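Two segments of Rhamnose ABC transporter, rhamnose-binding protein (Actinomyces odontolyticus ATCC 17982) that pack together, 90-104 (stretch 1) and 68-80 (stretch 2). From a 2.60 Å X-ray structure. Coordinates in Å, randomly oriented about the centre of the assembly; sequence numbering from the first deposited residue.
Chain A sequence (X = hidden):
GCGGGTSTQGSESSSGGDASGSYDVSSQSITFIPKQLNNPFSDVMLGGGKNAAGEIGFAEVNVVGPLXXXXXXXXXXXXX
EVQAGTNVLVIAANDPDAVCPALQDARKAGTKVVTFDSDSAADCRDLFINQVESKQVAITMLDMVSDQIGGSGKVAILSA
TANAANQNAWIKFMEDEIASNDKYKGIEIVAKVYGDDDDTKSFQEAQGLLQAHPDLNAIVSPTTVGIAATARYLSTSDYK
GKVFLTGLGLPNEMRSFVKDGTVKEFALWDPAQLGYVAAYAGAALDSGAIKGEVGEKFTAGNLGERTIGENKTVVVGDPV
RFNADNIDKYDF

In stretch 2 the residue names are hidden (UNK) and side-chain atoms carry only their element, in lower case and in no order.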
# COMPACT_ATOMS: atom_id res chain seq x y z
N VAL A 90 8.29 -11.63 9.79
CA VAL A 90 7.70 -10.71 8.83
C VAL A 90 6.82 -9.73 9.63
O VAL A 90 5.86 -10.16 10.27
CB VAL A 90 6.93 -11.43 7.69
CG1 VAL A 90 6.55 -10.45 6.59
CG2 VAL A 90 7.75 -12.58 7.11
N ILE A 91 7.18 -8.42 9.64
CA ILE A 91 6.46 -7.45 10.47
C ILE A 91 6.09 -6.14 9.73
O ILE A 91 6.88 -5.61 8.96
CB ILE A 91 7.28 -7.14 11.77
CG1 ILE A 91 6.56 -6.14 12.70
CG2 ILE A 91 8.73 -6.70 11.46
CD1 ILE A 91 6.78 -6.35 14.15
N ALA A 92 4.88 -5.63 10.01
CA ALA A 92 4.38 -4.34 9.54
C ALA A 92 4.52 -3.37 10.71
O ALA A 92 3.68 -3.37 11.61
CB ALA A 92 2.94 -4.46 9.07
N ALA A 93 5.65 -2.64 10.76
CA ALA A 93 6.04 -1.74 11.84
C ALA A 93 5.02 -0.61 12.09
O ALA A 93 4.67 0.12 11.17
CB ALA A 93 7.41 -1.14 11.57
N ASN A 94 4.57 -0.49 13.35
CA ASN A 94 3.64 0.55 13.79
C ASN A 94 4.36 1.90 13.86
O ASN A 94 3.77 2.94 13.54
CB ASN A 94 3.04 0.20 15.15
CG ASN A 94 1.78 -0.62 15.09
OD1 ASN A 94 0.85 -0.33 14.33
ND2 ASN A 94 1.68 -1.63 15.95
N ASP A 95 5.63 1.88 14.27
CA ASP A 95 6.54 3.03 14.35
C ASP A 95 7.91 2.57 13.86
O ASP A 95 8.35 1.49 14.25
CB ASP A 95 6.61 3.58 15.78
CG ASP A 95 7.39 4.88 15.91
OD1 ASP A 95 6.88 5.93 15.47
OD2 ASP A 95 8.51 4.84 16.46
N PRO A 96 8.61 3.36 12.99
CA PRO A 96 9.91 2.89 12.48
C PRO A 96 11.04 2.81 13.51
O PRO A 96 11.98 2.05 13.30
CB PRO A 96 10.26 3.92 11.40
CG PRO A 96 9.49 5.12 11.75
CD PRO A 96 8.22 4.64 12.38
N ASP A 97 10.95 3.56 14.62
CA ASP A 97 11.98 3.62 15.65
C ASP A 97 11.67 2.80 16.91
O ASP A 97 12.60 2.27 17.51
CB ASP A 97 12.24 5.08 16.05
CG ASP A 97 13.09 5.89 15.09
OD1 ASP A 97 13.49 5.34 14.03
OD2 ASP A 97 13.39 7.06 15.40
N ALA A 98 10.39 2.74 17.33
CA ALA A 98 9.97 2.05 18.56
C ALA A 98 10.19 0.53 18.53
O ALA A 98 10.52 -0.04 19.58
CB ALA A 98 8.50 2.34 18.83
N VAL A 99 10.02 -0.12 17.37
CA VAL A 99 10.17 -1.57 17.21
C VAL A 99 11.63 -1.95 16.87
O VAL A 99 11.99 -3.13 16.97
CB VAL A 99 9.19 -2.17 16.15
CG1 VAL A 99 7.74 -2.00 16.57
CG2 VAL A 99 9.44 -1.60 14.76
N CYS A 100 12.45 -0.97 16.45
CA CYS A 100 13.84 -1.13 16.01
C CYS A 100 14.76 -1.87 17.03
O CYS A 100 15.43 -2.79 16.58
CB CYS A 100 14.45 0.20 15.60
SG CYS A 100 15.98 0.06 14.64
N PRO A 101 14.83 -1.55 18.36
CA PRO A 101 15.73 -2.31 19.25
C PRO A 101 15.36 -3.79 19.38
O PRO A 101 16.26 -4.62 19.48
CB PRO A 101 15.60 -1.59 20.59
CG PRO A 101 15.04 -0.27 20.27
CD PRO A 101 14.13 -0.49 19.12
N ALA A 102 14.05 -4.11 19.38
CA ALA A 102 13.55 -5.48 19.48
C ALA A 102 13.88 -6.28 18.21
O ALA A 102 14.23 -7.46 18.32
CB ALA A 102 12.05 -5.47 19.72
N LEU A 103 13.80 -5.63 17.03
CA LEU A 103 14.11 -6.24 15.74
C LEU A 103 15.62 -6.43 15.56
O LEU A 103 16.04 -7.37 14.89
CB LEU A 103 13.54 -5.41 14.58
CG LEU A 103 12.01 -5.34 14.43
CD1 LEU A 103 11.62 -4.38 13.32
CD2 LEU A 103 11.40 -6.70 14.19
N GLN A 104 16.44 -5.53 16.14
CA GLN A 104 17.90 -5.60 16.09
C GLN A 104 18.40 -6.75 16.97
O GLN A 104 19.40 -7.38 16.63
CB GLN A 104 18.54 -4.27 16.50
CG GLN A 104 18.52 -3.23 15.38
CD GLN A 104 19.07 -1.89 15.80
OE1 GLN A 104 18.74 -1.36 16.86
NE2 GLN A 104 19.87 -1.29 14.94
N UNK A 68 -4.37 -3.70 19.64
CA UNK A 68 -4.38 -2.25 19.42
C UNK A 68 -3.10 -1.83 18.70
O UNK A 68 -2.01 -2.27 19.07
c UNK A 68 -6.98 -0.89 21.26
o UNK A 68 -7.48 -0.26 22.22
c UNK A 68 -4.52 -1.50 20.76
o UNK A 68 -7.43 -0.82 20.09
c UNK A 68 -5.80 -1.80 21.53
N UNK A 69 -3.24 -0.97 17.67
CA UNK A 69 -2.10 -0.48 16.89
C UNK A 69 -1.47 0.75 17.54
O UNK A 69 -1.89 1.89 17.30
c UNK A 69 -2.54 -0.17 15.46
N UNK A 70 -0.46 0.50 18.40
CA UNK A 70 0.33 1.52 19.11
C UNK A 70 1.79 1.40 18.68
O UNK A 70 2.21 0.33 18.23
c UNK A 70 0.18 1.34 20.62
o UNK A 70 1.03 2.21 21.36
N UNK A 71 2.57 2.49 18.83
CA UNK A 71 3.98 2.60 18.45
C UNK A 71 4.85 1.41 18.95
O UNK A 71 5.56 0.80 18.13
c UNK A 71 4.57 3.92 18.94
o UNK A 71 4.49 4.03 20.36
N UNK A 72 4.78 1.08 20.26
CA UNK A 72 5.57 0.00 20.88
C UNK A 72 4.72 -1.23 21.27
O UNK A 72 5.18 -2.05 22.08
c UNK A 72 6.28 0.53 22.13
o UNK A 72 7.29 1.48 21.84
N UNK A 73 3.52 -1.39 20.67
CA UNK A 73 2.60 -2.50 20.97
C UNK A 73 3.10 -3.87 20.47
O UNK A 73 2.68 -4.90 21.00
o UNK A 73 1.24 -2.08 18.99
c UNK A 73 1.22 -2.22 20.40
N UNK A 74 4.00 -3.88 19.47
CA UNK A 74 4.56 -5.09 18.85
C UNK A 74 5.85 -5.59 19.52
O UNK A 74 6.21 -6.75 19.31
c UNK A 74 3.97 -3.92 15.18
n UNK A 74 3.52 -4.58 14.13
c UNK A 74 3.61 -4.48 16.53
o UNK A 74 4.61 -2.87 15.06
c UNK A 74 4.84 -4.83 17.36
N UNK A 75 6.53 -4.73 20.31
CA UNK A 75 7.82 -4.99 20.99
C UNK A 75 7.78 -6.29 21.84
O UNK A 75 8.72 -7.08 21.76
c UNK A 75 9.54 -4.04 22.62
c UNK A 75 8.44 -2.53 20.96
c UNK A 75 8.26 -3.76 21.84
N UNK A 76 6.71 -6.50 22.63
CA UNK A 76 6.56 -7.69 23.48
C UNK A 76 6.42 -8.97 22.64
O UNK A 76 6.91 -10.02 23.05
c UNK A 76 5.38 -7.55 24.42
o UNK A 76 4.16 -7.37 23.72
N UNK A 77 5.77 -8.87 21.46
CA UNK A 77 5.54 -9.98 20.54
C UNK A 77 6.81 -10.34 19.76
O UNK A 77 7.02 -11.53 19.49
c UNK A 77 2.56 -8.37 20.72
c UNK A 77 2.30 -10.74 20.51
c UNK A 77 4.39 -9.67 19.57
c UNK A 77 1.08 -10.66 21.18
c UNK A 77 1.34 -8.30 21.40
c UNK A 77 3.05 -9.59 20.27
c UNK A 77 0.61 -9.45 21.62
N UNK A 78 7.67 -9.34 19.42
CA UNK A 78 8.94 -9.57 18.72
C UNK A 78 9.87 -10.36 19.66
O UNK A 78 10.40 -11.39 19.25
c UNK A 78 9.60 -8.25 18.21
c UNK A 78 10.98 -8.52 17.57
c UNK A 78 8.69 -7.49 17.22
c UNK A 78 8.86 -5.97 17.23
N UNK A 79 10.01 -9.89 20.92
CA UNK A 79 10.84 -10.51 21.96
C UNK A 79 10.39 -11.94 22.29
O UNK A 79 11.24 -12.79 22.56
o UNK A 79 12.29 -8.01 22.26
c UNK A 79 11.42 -8.28 23.10
c UNK A 79 10.82 -9.66 23.24
n UNK A 79 10.99 -7.37 23.96
N UNK A 80 9.06 -12.20 22.25
CA UNK A 80 8.45 -13.51 22.51
C UNK A 80 8.86 -14.54 21.45
O UNK A 80 9.16 -15.68 21.79
c UNK A 80 6.93 -13.40 22.55
o UNK A 80 6.50 -12.65 23.67
O HOH W 1 14.09 -9.20 20.38

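Position 68 has three side-chain carbons, the last carrying two oxygens, and touches nothing on stretch 1. It is Glu 68, its carboxylate exposed, as a charge prefers. Position 69 has a single carbon, CB, 3.6 Å from OD1 of Asn 94. This is Ala 69, a lone methyl beside the amide oxygen.

Positions 70 to 73 form a type I beta turn, and each bears one carbon followed by one oxygen: a serine pattern, since threonine would add a methyl. At 70 the CA-to-CB bond points away from stretch 1; this is Ser 70. At 71, CB lies 3.8 Å from CB of Asp 95; the single oxygen beyond makes it Ser 71. At 72 the oxygen comes within 3.4 Å of CB of Ala 98, giving Ser 72, a short polar group at the exposed edge of the contact. At 73 the oxygen lies 3.1 Å from ND2 of Asn 94: this is Ser 73, whose OG donates a hydrogen bond to O of Ser 70 (2.7 Å), bracing the turn.

Position 74 has three carbons, the third carrying one oxygen and one nitrogen. The oxygen is 2.9 Å from N of Asn 94, and the nitrogen 2.8 Å from O of Ala 92. An amide can both accept and donate, and this length identifies Gln 74: OE1 accepts from Asn 94 N, while NE2 donates to Ala 92 O.

Position 75 has one carbon carrying two more, packed near Ala 98, Val 99 and Ala 102. It is Val 75, with CG1 4.1 Å from CB of Ala 102. Position 76, one carbon and one oxygen, its CA-to-CB bond pointing away from stretch 1, is Ser 76, small and polar on an exposed helix face; position 77, one carbon and a six-carbon ring without oxygen, is Phe 77, partly exposed and clear of stretch 1.

Position 78 has four carbons, forked at the first, with one arm two carbons long, and its CA-to-CB bond points toward stretch 1. It is Ile 78: CD1 meets CD1 of Ile 91 at 3.7 Å, and CG2 meets CD2 of Leu 103 at 3.9 Å.

Position 79 has two carbons, the second bearing nitrogen and an oxygen 3.6 Å from CB of Ala 102. It is Asn 79; a water donates to its OD1 and to O of Ala 102, bridging the stretches. Position 80, one carbon and one oxygen, is Ser 80, whose OG donates to O of Ser 76 (2.7 Å).

Gln 74 thus clamps the loop's backbone with two hydrogen bonds, while Val 75 and Ile 78 pack against Val 99 and Ala 102 between nearly parallel helices.

Stretch 2 (68-80) EASSSSQVSFINS
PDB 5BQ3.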